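Long-range contacts in putrescine aminotransferase (Halomonas elongata DSM 2581, PDB 6GWI), which probably transfers amino groups from amines such as putrescine to carbonyl acceptors, as a class-III aminotransferase with bound pyridoxal-5'-phosphate: residues B[354-358]-B[370-375]; B[239-243]-B[273-277]; B[396-402]-B[414-419]; B[90-96]-B[322-328]; B[128-132]-B[250-254]. One frame throughout, in Å; residues are numbered along the deposited sequence.

Contact 1. Residues B[354-358]-B[370-375]; sequences LAERW and ARSLGL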
# COMPACT_ATOMS: atom_id res chain seq x y z
N LEU B 354 6.47 -13.42 30.69
CA LEU B 354 7.48 -12.51 30.17
C LEU B 354 7.81 -11.43 31.20
O LEU B 354 8.98 -11.12 31.44
CB LEU B 354 7.02 -11.88 28.86
CG LEU B 354 7.91 -10.75 28.33
CD1 LEU B 354 9.29 -11.29 27.97
CD2 LEU B 354 7.28 -10.06 27.13
N ALA B 355 6.77 -10.84 31.80
CA ALA B 355 6.97 -9.73 32.73
C ALA B 355 7.92 -10.10 33.86
O ALA B 355 8.83 -9.33 34.19
CB ALA B 355 5.62 -9.28 33.28
N GLU B 356 7.72 -11.27 34.47
CA GLU B 356 8.58 -11.66 35.58
C GLU B 356 9.98 -12.00 35.10
O GLU B 356 10.97 -11.60 35.73
CB GLU B 356 7.95 -12.84 36.34
CG GLU B 356 7.51 -14.01 35.49
CD GLU B 356 7.00 -15.18 36.32
OE1 GLU B 356 5.77 -15.36 36.39
OE2 GLU B 356 7.84 -15.89 36.91
N ARG B 357 10.10 -12.73 33.99
CA ARG B 357 11.42 -13.04 33.45
C ARG B 357 12.11 -11.78 32.94
O ARG B 357 13.32 -11.61 33.11
CB ARG B 357 11.31 -14.07 32.33
CG ARG B 357 10.79 -15.45 32.75
CD ARG B 357 11.64 -16.11 33.83
NE ARG B 357 11.38 -17.55 33.90
CZ ARG B 357 11.92 -18.37 34.79
NH1 ARG B 357 12.76 -17.91 35.71
NH2 ARG B 357 11.62 -19.66 34.77
N TRP B 358 11.35 -10.89 32.31
CA TRP B 358 11.90 -9.62 31.84
C TRP B 358 12.39 -8.76 33.00
O TRP B 358 13.43 -8.10 32.89
CB TRP B 358 10.83 -8.87 31.04
CG TRP B 358 11.32 -7.82 30.09
CD1 TRP B 358 11.01 -6.49 30.11
CD2 TRP B 358 12.16 -8.02 28.95
NE1 TRP B 358 11.62 -5.85 29.06
CE2 TRP B 358 12.33 -6.77 28.34
CE3 TRP B 358 12.79 -9.14 28.39
CZ2 TRP B 358 13.11 -6.60 27.19
CZ3 TRP B 358 13.57 -8.96 27.26
CH2 TRP B 358 13.72 -7.70 26.67
N ALA B 370 13.15 -1.67 32.83
CA ALA B 370 12.57 -2.76 32.06
C ALA B 370 11.06 -2.65 32.14
O ALA B 370 10.50 -2.51 33.23
CB ALA B 370 13.03 -4.13 32.58
N ARG B 371 10.39 -2.69 30.98
CA ARG B 371 8.94 -2.56 30.93
C ARG B 371 8.38 -3.52 29.90
O ARG B 371 9.01 -3.80 28.88
CB ARG B 371 8.53 -1.12 30.58
CG ARG B 371 9.07 -0.62 29.25
CD ARG B 371 8.49 0.74 28.88
NE ARG B 371 8.98 1.21 27.59
CZ ARG B 371 10.09 1.93 27.42
NH1 ARG B 371 10.84 2.28 28.46
NH2 ARG B 371 10.45 2.30 26.19
N SER B 372 7.17 -4.01 30.17
CA SER B 372 6.51 -4.89 29.22
C SER B 372 5.01 -4.80 29.43
O SER B 372 4.53 -4.42 30.50
CB SER B 372 6.99 -6.35 29.37
OG SER B 372 6.56 -6.91 30.59
N LEU B 373 4.27 -5.14 28.38
CA LEU B 373 2.82 -5.24 28.42
C LEU B 373 2.43 -6.27 27.37
O LEU B 373 2.82 -6.14 26.21
CB LEU B 373 2.16 -3.89 28.14
CG LEU B 373 0.63 -3.88 28.08
CD1 LEU B 373 0.03 -4.41 29.38
CD2 LEU B 373 0.10 -2.49 27.78
N GLY B 374 1.66 -7.27 27.78
CA GLY B 374 1.44 -8.40 26.89
C GLY B 374 2.78 -8.97 26.46
O GLY B 374 3.64 -9.27 27.28
N LEU B 375 2.97 -9.12 25.15
CA LEU B 375 4.24 -9.57 24.59
C LEU B 375 4.94 -8.46 23.82
O LEU B 375 5.51 -8.68 22.75
CB LEU B 375 4.04 -10.81 23.72
CG LEU B 375 3.70 -12.08 24.50
CD1 LEU B 375 3.35 -13.23 23.57
CD2 LEU B 375 4.84 -12.50 25.44
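Start at Ala-370, whose methyl faces helix 354-358: its CB lies 4.0 Å from Trp-358 CD1. The CA-CB bond of Arg-371 points away from the helix, and its guanidinium forms salt bridges with Glu-369 and Glu-380, but its carbonyl O comes within 3.3 Å of Trp-358 NE1, a nitrogen that hydrogen-bonds Ala-378 O on the next strand. Ser-372 turns back to the helix in the alternation expected of a strand, its CB 4.1 Å from Trp-358 CD1 and its OG 3.7 Å from Ala-355 CB. Leu-373 again faces away. Gly-374, with positive phi, begins the turn; its buried carbonyl O lies 3.7 Å from Leu-354 CD2 and has no polar partner in the model. Leu-375 then brings its CD2 to 3.8 Å from Leu-354 CD2. The helix and strand axes, 8.4 Å apart, run antiparallel at 173°. Such a helix laid along a β-hairpin, strands 367-373 and 376-381, belongs to the C-terminal α/β domain of fold-type I aminotransferases.

Contact 2. Residues B[239-243]-B[273-277]; sequences WPAVK and HYGLE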
# COMPACT_ATOMS: atom_id res chain seq x y z
N TRP B 239 -4.21 7.88 29.37
CA TRP B 239 -5.38 7.70 28.52
C TRP B 239 -6.67 8.11 29.21
O TRP B 239 -7.57 8.65 28.55
CB TRP B 239 -5.46 6.25 28.03
CG TRP B 239 -4.60 6.02 26.81
CD1 TRP B 239 -3.51 5.20 26.70
CD2 TRP B 239 -4.75 6.66 25.53
NE1 TRP B 239 -2.99 5.27 25.44
CE2 TRP B 239 -3.72 6.16 24.70
CE3 TRP B 239 -5.64 7.59 25.01
CZ2 TRP B 239 -3.58 6.56 23.37
CZ3 TRP B 239 -5.50 7.99 23.69
CH2 TRP B 239 -4.47 7.48 22.89
N PRO B 240 -6.83 7.87 30.52
CA PRO B 240 -8.02 8.42 31.20
C PRO B 240 -8.10 9.93 31.09
O PRO B 240 -9.19 10.49 30.91
CB PRO B 240 -7.84 7.97 32.66
CG PRO B 240 -7.01 6.74 32.56
CD PRO B 240 -6.04 7.02 31.43
N ALA B 241 -6.96 10.62 31.22
CA ALA B 241 -6.95 12.07 31.07
C ALA B 241 -7.21 12.48 29.62
O ALA B 241 -7.87 13.49 29.36
CB ALA B 241 -5.63 12.64 31.57
N VAL B 242 -6.70 11.71 28.65
CA VAL B 242 -6.99 12.02 27.25
C VAL B 242 -8.49 11.92 26.99
O VAL B 242 -9.08 12.76 26.30
CB VAL B 242 -6.21 11.09 26.30
CG1 VAL B 242 -6.69 11.26 24.86
CG2 VAL B 242 -4.71 11.36 26.39
N LYS B 243 -9.14 10.88 27.53
CA LYS B 243 -10.58 10.75 27.36
C LYS B 243 -11.30 11.96 27.93
O LYS B 243 -12.33 12.38 27.39
CB LYS B 243 -11.07 9.47 28.05
CG LYS B 243 -10.57 8.18 27.41
CD LYS B 243 -11.45 6.99 27.77
CE LYS B 243 -11.29 6.60 29.23
NZ LYS B 243 -11.95 5.29 29.53
N HIS B 273 -7.65 -2.25 25.78
CA HIS B 273 -6.86 -2.27 27.01
C HIS B 273 -7.04 -0.99 27.80
O HIS B 273 -7.02 -1.02 29.04
CB HIS B 273 -5.38 -2.49 26.68
CG HIS B 273 -4.50 -2.53 27.89
ND1 HIS B 273 -3.79 -1.43 28.34
CD2 HIS B 273 -4.21 -3.54 28.75
CE1 HIS B 273 -3.11 -1.76 29.42
NE2 HIS B 273 -3.34 -3.03 29.69
N TYR B 274 -7.22 0.14 27.12
CA TYR B 274 -7.33 1.44 27.76
C TYR B 274 -8.76 1.98 27.73
O TYR B 274 -8.97 3.14 28.08
CB TYR B 274 -6.39 2.44 27.08
CG TYR B 274 -4.92 2.13 27.25
CD1 TYR B 274 -4.26 2.43 28.43
CD2 TYR B 274 -4.20 1.53 26.22
CE1 TYR B 274 -2.91 2.15 28.58
CE2 TYR B 274 -2.86 1.24 26.37
CZ TYR B 274 -2.22 1.55 27.54
OH TYR B 274 -0.88 1.26 27.67
N GLY B 275 -9.72 1.17 27.31
CA GLY B 275 -11.12 1.58 27.33
C GLY B 275 -11.45 2.75 26.43
O GLY B 275 -12.27 3.61 26.81
N LEU B 276 -10.85 2.82 25.25
CA LEU B 276 -11.15 3.87 24.29
C LEU B 276 -12.24 3.43 23.32
O LEU B 276 -12.46 2.24 23.08
CB LEU B 276 -9.90 4.25 23.49
CG LEU B 276 -8.60 4.50 24.24
CD1 LEU B 276 -7.48 4.76 23.24
CD2 LEU B 276 -8.72 5.68 25.20
N GLU B 277 -12.93 4.42 22.75
CA GLU B 277 -13.91 4.19 21.69
C GLU B 277 -13.49 5.05 20.50
O GLU B 277 -13.99 6.18 20.33
CB GLU B 277 -15.34 4.52 22.10
CG GLU B 277 -16.36 3.97 21.09
CD GLU B 277 -17.66 4.73 21.09
OE1 GLU B 277 -17.94 5.43 22.09
OE2 GLU B 277 -18.41 4.63 20.10
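Aromatic contact comes first. Trp-239 and Tyr-274 meet obliquely, the five-membered ring of the tryptophan and the phenol ring having centroids 4.3 Å apart and planes at 45°; Trp-239 CD1 sits over the tyrosine face, 3.4 Å from Tyr-274 CD1. The same five-membered ring is also fixed by a hydrogen bond from Trp-239 NE1 to Pro-224 O.

Aliphatic contact belongs to Leu-276. Its CD1 lies over the six-membered ring of Trp-239 in a CH-π interaction, 3.8 Å from the centroid and 12° off the normal, while Leu-276 CD2 reaches Trp-239 CE3 at 3.6 Å and Lys-243 CG at 3.8 Å. Trp-239 and Lys-243 are one helical turn apart, so a single leucine spans both. Their helix, 238-248, is the connection between parallel strands 217-222 and 252-255, a β-α-β unit of the large PLP-binding domain, and the loop 273-277 leads into strand 280-283.

Polar contact is a single hydrogen bond at the exposed edge: Lys-243 NZ donates to Gly-275 O at 3.2 Å. Gly-275 has left-handed helical backbone angles (64/38), and a β-carbon there would stand 3.5 Å from Lys-243 NZ.

Contact 3. Residues B[396-402]-B[414-419]; sequences GAGNLCR and SVGDTM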
# COMPACT_ATOMS: atom_id res chain seq x y z
N GLY B 396 26.69 4.51 20.51
CA GLY B 396 25.71 3.59 19.97
C GLY B 396 25.48 2.38 20.84
O GLY B 396 25.52 1.24 20.36
N ALA B 397 25.22 2.61 22.13
CA ALA B 397 25.01 1.50 23.05
C ALA B 397 23.91 0.57 22.56
O ALA B 397 24.04 -0.66 22.63
CB ALA B 397 24.67 2.04 24.44
N GLY B 398 22.80 1.14 22.08
CA GLY B 398 21.68 0.32 21.65
C GLY B 398 22.00 -0.51 20.41
O GLY B 398 21.69 -1.70 20.35
N ASN B 399 22.61 0.12 19.41
CA ASN B 399 22.98 -0.61 18.20
C ASN B 399 23.99 -1.71 18.51
O ASN B 399 23.95 -2.79 17.92
CB ASN B 399 23.54 0.35 17.15
CG ASN B 399 22.51 1.33 16.64
OD1 ASN B 399 21.31 1.15 16.86
ND2 ASN B 399 22.96 2.36 15.95
N LEU B 400 24.93 -1.44 19.42
CA LEU B 400 25.90 -2.46 19.81
C LEU B 400 25.20 -3.63 20.48
O LEU B 400 25.47 -4.80 20.16
CB LEU B 400 26.95 -1.86 20.74
CG LEU B 400 27.99 -2.84 21.28
CD1 LEU B 400 28.74 -3.53 20.14
CD2 LEU B 400 28.97 -2.13 22.20
N CYS B 401 24.31 -3.35 21.43
CA CYS B 401 23.54 -4.42 22.06
C CYS B 401 22.72 -5.19 21.02
O CYS B 401 22.64 -6.42 21.08
CB CYS B 401 22.62 -3.84 23.13
SG CYS B 401 21.78 -5.10 24.12
N ARG B 402 22.12 -4.47 20.07
CA ARG B 402 21.34 -5.11 19.01
C ARG B 402 22.20 -6.08 18.20
O ARG B 402 21.78 -7.21 17.91
CB ARG B 402 20.74 -4.05 18.10
CG ARG B 402 20.04 -4.58 16.86
CD ARG B 402 19.89 -3.47 15.83
NE ARG B 402 21.18 -3.12 15.26
CZ ARG B 402 21.43 -1.99 14.60
NH1 ARG B 402 20.47 -1.09 14.43
NH2 ARG B 402 22.64 -1.77 14.11
N SER B 414 16.85 -2.02 18.42
CA SER B 414 17.23 -0.84 19.18
C SER B 414 16.60 0.39 18.56
O SER B 414 16.63 0.57 17.34
CB SER B 414 18.76 -0.70 19.20
OG SER B 414 19.28 -0.67 17.88
N VAL B 415 16.00 1.23 19.40
CA VAL B 415 15.58 2.58 19.02
C VAL B 415 16.41 3.52 19.89
O VAL B 415 16.14 3.69 21.08
CB VAL B 415 14.08 2.81 19.23
CG1 VAL B 415 13.70 4.23 18.82
CG2 VAL B 415 13.27 1.78 18.44
N GLY B 416 17.44 4.11 19.29
CA GLY B 416 18.45 4.78 20.09
C GLY B 416 19.04 3.79 21.08
O GLY B 416 19.57 2.73 20.71
N ASP B 417 18.93 4.11 22.37
CA ASP B 417 19.42 3.25 23.44
C ASP B 417 18.29 2.50 24.14
O ASP B 417 18.43 2.12 25.31
CB ASP B 417 20.22 4.07 24.45
CG ASP B 417 21.61 4.44 23.93
OD1 ASP B 417 22.01 3.94 22.86
OD2 ASP B 417 22.30 5.25 24.60
N THR B 418 17.18 2.28 23.45
CA THR B 418 16.07 1.47 23.94
C THR B 418 16.04 0.16 23.16
O THR B 418 15.96 0.17 21.92
CB THR B 418 14.74 2.21 23.78
OG1 THR B 418 14.82 3.48 24.43
CG2 THR B 418 13.59 1.40 24.38
N MET B 419 16.10 -0.96 23.87
CA MET B 419 15.94 -2.27 23.26
C MET B 419 14.47 -2.66 23.29
O MET B 419 13.76 -2.33 24.24
CB MET B 419 16.78 -3.32 24.00
CG MET B 419 18.23 -2.92 24.24
SD MET B 419 19.11 -2.40 22.75
CE MET B 419 19.06 -3.89 21.76
O HOH W 1 17.59 -0.94 15.35
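Gly-398 N, in the first turn of its helix, is too early to bond the carbonyl four residues back; Asp-417 OD1 satisfies it instead at 3.0 Å. Further along, Ser-414 OG donates to Asn-399 OD1 at 2.9 Å. A water bridges a third point, accepting from Arg-402 NH1 (3.0 Å) and donating to Ser-414 O (2.7 Å). Within the type II' turn of 415-418, Val-415 and Thr-418 bond each other's main chains, and Gly-416 O receives a CA-H...O contact from Gly-398 CA at 3.3 Å. A side chain at Gly-398 would strike that carbonyl, so bare backbone lets turn and helix close to 4.1 Å between the CA atoms of Gly-398 and Asp-417. Met-419 packs on the next turn, its CE 3.8 Å from Cys-401 SG. Thr-418 OG1 bonds Glu-380. The chemistry implies that hairpin 413-421, in the antiparallel sheet of this fold-type I enzyme's C-terminal domain, is fixed to the first two turns of helix 397-407 by two direct hydrogen bonds and one water bridge, with apolar packing confined to the methionine end.

Contact 4. Residues B[90-96]-B[322-328]; sequences HPPAVRL and GHPTCAA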
# COMPACT_ATOMS: atom_id res chain seq x y z
N HIS B 90 -16.45 -10.60 -3.03
CA HIS B 90 -16.16 -12.03 -3.13
C HIS B 90 -16.25 -12.63 -1.74
O HIS B 90 -16.24 -11.90 -0.74
CB HIS B 90 -14.79 -12.28 -3.76
CG HIS B 90 -13.69 -11.43 -3.21
ND1 HIS B 90 -13.23 -11.56 -1.92
CD2 HIS B 90 -12.97 -10.43 -3.77
CE1 HIS B 90 -12.26 -10.68 -1.71
NE2 HIS B 90 -12.09 -9.98 -2.82
N PRO B 91 -16.36 -13.96 -1.63
CA PRO B 91 -16.66 -14.59 -0.33
C PRO B 91 -15.63 -14.26 0.74
O PRO B 91 -16.00 -14.03 1.90
CB PRO B 91 -16.67 -16.09 -0.66
CG PRO B 91 -17.04 -16.16 -2.10
CD PRO B 91 -16.43 -14.93 -2.74
N PRO B 92 -14.33 -14.26 0.42
CA PRO B 92 -13.35 -13.93 1.47
C PRO B 92 -13.55 -12.55 2.06
O PRO B 92 -13.51 -12.39 3.28
CB PRO B 92 -12.00 -14.07 0.74
CG PRO B 92 -12.27 -15.06 -0.34
CD PRO B 92 -13.67 -14.72 -0.82
N ALA B 93 -13.77 -11.54 1.22
CA ALA B 93 -14.01 -10.19 1.73
C ALA B 93 -15.23 -10.17 2.64
O ALA B 93 -15.18 -9.61 3.75
CB ALA B 93 -14.21 -9.22 0.56
N VAL B 94 -16.32 -10.80 2.22
CA VAL B 94 -17.54 -10.80 3.02
C VAL B 94 -17.27 -11.41 4.39
O VAL B 94 -17.59 -10.83 5.43
CB VAL B 94 -18.66 -11.56 2.28
CG1 VAL B 94 -19.93 -11.63 3.14
CG2 VAL B 94 -18.95 -10.91 0.94
N ARG B 95 -16.67 -12.61 4.39
CA ARG B 95 -16.46 -13.33 5.64
C ARG B 95 -15.44 -12.63 6.53
O ARG B 95 -15.61 -12.60 7.76
CB ARG B 95 -16.03 -14.76 5.31
CG ARG B 95 -17.16 -15.56 4.63
CD ARG B 95 -16.77 -17.00 4.29
NE ARG B 95 -15.62 -17.05 3.39
CZ ARG B 95 -15.42 -17.99 2.47
NH1 ARG B 95 -16.30 -18.97 2.30
NH2 ARG B 95 -14.33 -17.94 1.71
N LEU B 96 -14.39 -12.05 5.95
CA LEU B 96 -13.39 -11.35 6.76
C LEU B 96 -13.98 -10.10 7.41
O LEU B 96 -13.73 -9.84 8.60
CB LEU B 96 -12.18 -10.98 5.91
CG LEU B 96 -11.09 -10.19 6.63
CD1 LEU B 96 -10.55 -10.95 7.84
CD2 LEU B 96 -9.97 -9.83 5.68
N GLY B 322 -9.11 -5.67 -0.36
CA GLY B 322 -9.90 -6.87 -0.18
C GLY B 322 -9.37 -8.09 -0.88
O GLY B 322 -10.09 -9.09 -0.97
N HIS B 323 -8.13 -8.05 -1.37
CA HIS B 323 -7.57 -9.15 -2.16
C HIS B 323 -8.03 -10.50 -1.63
O HIS B 323 -7.74 -10.83 -0.47
CB HIS B 323 -6.04 -9.09 -2.15
CG HIS B 323 -5.40 -10.00 -3.14
ND1 HIS B 323 -5.35 -11.37 -2.97
CD2 HIS B 323 -4.80 -9.75 -4.33
CE1 HIS B 323 -4.74 -11.92 -4.00
NE2 HIS B 323 -4.39 -10.96 -4.84
N PRO B 324 -8.73 -11.30 -2.43
CA PRO B 324 -9.40 -12.48 -1.85
C PRO B 324 -8.45 -13.50 -1.25
O PRO B 324 -8.81 -14.12 -0.24
CB PRO B 324 -10.17 -13.06 -3.05
CG PRO B 324 -9.45 -12.55 -4.26
CD PRO B 324 -8.94 -11.20 -3.89
N THR B 325 -7.26 -13.67 -1.81
CA THR B 325 -6.31 -14.62 -1.21
C THR B 325 -5.77 -14.08 0.11
O THR B 325 -5.65 -14.83 1.09
CB THR B 325 -5.18 -14.93 -2.18
OG1 THR B 325 -5.72 -15.50 -3.38
CG2 THR B 325 -4.18 -15.91 -1.57
N CYS B 326 -5.42 -12.79 0.16
CA CYS B 326 -4.96 -12.20 1.41
C CYS B 326 -6.07 -12.21 2.46
O CYS B 326 -5.81 -12.46 3.64
CB CYS B 326 -4.48 -10.77 1.16
SG CYS B 326 -3.15 -10.65 -0.07
N ALA B 327 -7.31 -11.91 2.04
CA ALA B 327 -8.43 -11.94 2.97
C ALA B 327 -8.69 -13.34 3.50
O ALA B 327 -9.02 -13.52 4.68
CB ALA B 327 -9.69 -11.39 2.30
N ALA B 328 -8.60 -14.35 2.63
CA ALA B 328 -8.76 -15.73 3.06
C ALA B 328 -7.74 -16.09 4.14
O ALA B 328 -8.07 -16.78 5.12
CB ALA B 328 -8.62 -16.67 1.86
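Ala-327, Pro-92 and His-90 give up the most surface here. The small Ala-327 sits in the middle: its CB touches Pro-92 CB at 3.9 Å and Leu-96 CD2 at 3.7 Å, two side chains one turn apart on helix 91-96, and comes within 4.2 Å of Ala-93 N between them. Pro-92 lies across the start of the other helix, with CB 3.3 Å from Pro-324 O and CG 4.0 Å from Pro-324 CB, and with Ala-328 beside it. His-90, at the N-cap position of its helix, lays its ring against the other proline: Pro-324 CB stands 3.5 Å from the ring centroid, 13° off the normal, a CH-π contact. With prolines and alanines between them, the helix axes come to 8.1 Å and cross at 37°.

His-323 turns away from this interface. Its ND1 caps its own helix, accepting weakly from Thr-325 N and Cys-326 N, while NE2 bonds Gly-290 O of the second subunit; Val-33 of that subunit packs on His-90 and Pro-91. Apolar packing therefore joins the two helix starts, while the polar link of His-323 goes to the second subunit.

Contact 5. Residues B[128-132]-B[250-254]; sequences VRRYW and DILLV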
# COMPACT_ATOMS: atom_id res chain seq x y z
N VAL B 128 -11.49 11.23 7.39
CA VAL B 128 -11.68 12.23 8.43
C VAL B 128 -12.08 13.56 7.81
O VAL B 128 -13.03 14.22 8.25
CB VAL B 128 -10.41 12.35 9.29
CG1 VAL B 128 -10.42 13.63 10.12
CG2 VAL B 128 -10.27 11.15 10.19
N ARG B 129 -11.36 13.98 6.78
CA ARG B 129 -11.59 15.30 6.19
C ARG B 129 -12.83 15.32 5.32
O ARG B 129 -13.55 16.32 5.29
CB ARG B 129 -10.33 15.73 5.42
CG ARG B 129 -9.22 16.21 6.38
CD ARG B 129 -7.82 16.36 5.77
NE ARG B 129 -6.92 17.03 6.72
CZ ARG B 129 -5.65 17.38 6.47
NH1 ARG B 129 -5.10 17.14 5.29
NH2 ARG B 129 -4.94 17.98 7.41
N ARG B 130 -13.12 14.20 4.65
CA ARG B 130 -14.39 14.08 3.94
C ARG B 130 -15.56 14.13 4.91
O ARG B 130 -16.58 14.78 4.64
CB ARG B 130 -14.40 12.78 3.14
CG ARG B 130 -15.70 12.47 2.41
CD ARG B 130 -16.04 13.49 1.32
NE ARG B 130 -17.19 13.03 0.53
CZ ARG B 130 -17.95 13.81 -0.23
NH1 ARG B 130 -17.71 15.11 -0.33
NH2 ARG B 130 -18.97 13.28 -0.90
N TYR B 131 -15.42 13.47 6.06
CA TYR B 131 -16.48 13.46 7.07
C TYR B 131 -16.89 14.87 7.45
O TYR B 131 -18.07 15.24 7.36
CB TYR B 131 -16.00 12.69 8.31
CG TYR B 131 -16.93 12.80 9.49
CD1 TYR B 131 -18.08 12.02 9.57
CD2 TYR B 131 -16.67 13.70 10.51
CE1 TYR B 131 -18.93 12.12 10.65
CE2 TYR B 131 -17.51 13.81 11.58
CZ TYR B 131 -18.64 13.02 11.65
OH TYR B 131 -19.48 13.14 12.73
N TRP B 132 -15.93 15.69 7.89
CA TRP B 132 -16.27 17.02 8.37
C TRP B 132 -16.78 17.91 7.24
O TRP B 132 -17.65 18.76 7.47
CB TRP B 132 -15.06 17.65 9.06
CG TRP B 132 -14.80 17.02 10.39
CD1 TRP B 132 -13.71 16.26 10.74
CD2 TRP B 132 -15.64 17.06 11.55
NE1 TRP B 132 -13.83 15.84 12.04
CE2 TRP B 132 -15.01 16.32 12.56
CE3 TRP B 132 -16.88 17.66 11.82
CZ2 TRP B 132 -15.56 16.16 13.83
CZ3 TRP B 132 -17.42 17.51 13.09
CH2 TRP B 132 -16.77 16.76 14.07
N ASP B 250 -15.44 18.41 20.07
CA ASP B 250 -16.06 17.59 19.02
C ASP B 250 -14.97 17.24 18.01
O ASP B 250 -14.80 17.88 16.97
CB ASP B 250 -17.23 18.33 18.38
CG ASP B 250 -18.06 17.44 17.48
OD1 ASP B 250 -17.88 16.20 17.54
OD2 ASP B 250 -18.89 17.97 16.72
N ILE B 251 -14.23 16.19 18.33
CA ILE B 251 -13.06 15.76 17.56
C ILE B 251 -13.09 14.25 17.43
O ILE B 251 -13.50 13.55 18.36
CB ILE B 251 -11.77 16.24 18.26
CG1 ILE B 251 -10.52 15.78 17.52
CG2 ILE B 251 -11.76 15.75 19.71
CD1 ILE B 251 -9.22 16.17 18.22
N LEU B 252 -12.66 13.75 16.28
CA LEU B 252 -12.61 12.31 16.07
C LEU B 252 -11.37 11.72 16.72
O LEU B 252 -10.30 12.35 16.76
CB LEU B 252 -12.62 11.97 14.58
CG LEU B 252 -13.85 12.40 13.78
CD1 LEU B 252 -13.62 12.13 12.30
CD2 LEU B 252 -15.09 11.67 14.26
N LEU B 253 -11.49 10.49 17.19
CA LEU B 253 -10.38 9.74 17.76
C LEU B 253 -9.98 8.65 16.77
O LEU B 253 -10.81 7.80 16.41
CB LEU B 253 -10.74 9.12 19.11
CG LEU B 253 -9.69 8.19 19.72
CD1 LEU B 253 -8.39 8.91 19.98
CD2 LEU B 253 -10.22 7.58 21.02
N VAL B 254 -8.72 8.67 16.35
CA VAL B 254 -8.15 7.62 15.51
C VAL B 254 -7.13 6.88 16.37
O VAL B 254 -6.09 7.44 16.75
CB VAL B 254 -7.49 8.17 14.24
CG1 VAL B 254 -6.95 7.03 13.39
CG2 VAL B 254 -8.48 9.02 13.46
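Helix 128-132 and strand 252-254 run nearly antiparallel, at 167°, with their axes 11.3 Å apart; the nearest CA atoms are those of Val-128 and Leu-252, at 7.7 Å. Along the strand, Leu-252 and Val-254 point their side chains to the helix while Leu-253 takes no part, the usual alternation. Leu-252 fills the gap. Its CD1 touches Val-128 CG2 at 4.1 Å, Tyr-131 CD2 at 3.9 Å and Trp-132 NE1 at 3.7 Å, so one methyl lies among three side chains from a single helical face. Val-128 CG2 also reaches Val-254 CG2, at 4.3 Å. At the outer end Asp-250 OD2 lies at the edge of the indole, 3.6 Å from Trp-132 CH2. The indole NE1 hydrogen-bonds Ala-218 O on the adjacent strand, and Lys-140 makes a cation-π contact with the ring. Helix 117-134 opens with PLP-pocket residues, Gly-117 and Ser-118, and strand 252-255 leads to another, Asp-256. Between these ends the helix covers the parallel sheet of the large domain, lying on strands 217-222, 252-255 and 280-283, with helix 301-311 packing against Tyr-131 and Leu-252.

Overall arrangement
From the N terminus, contact 4 opens first, at 90-96, and closes only at 322-328, drawing the helices near the dimer interface together around much of the cofactor domain. Inside that long loop, contact 5 opens at 128-132 and closes at 250-254, after contact 2 has opened at 239-243; contact 2 closes at 273-277, so the two cross, and they touch through Leu-253 and Leu-276. Beyond contact 4, contact 1 (354-358 to 370-375) and then contact 3 (396-402 to 414-419) close short loops in series, placing helices on the C-terminal antiparallel sheet. Leu-373 meets His-273 and Tyr-274, joining contacts 1 and 2 across the domains, and Arg-371 touches Thr-418 of contact 3.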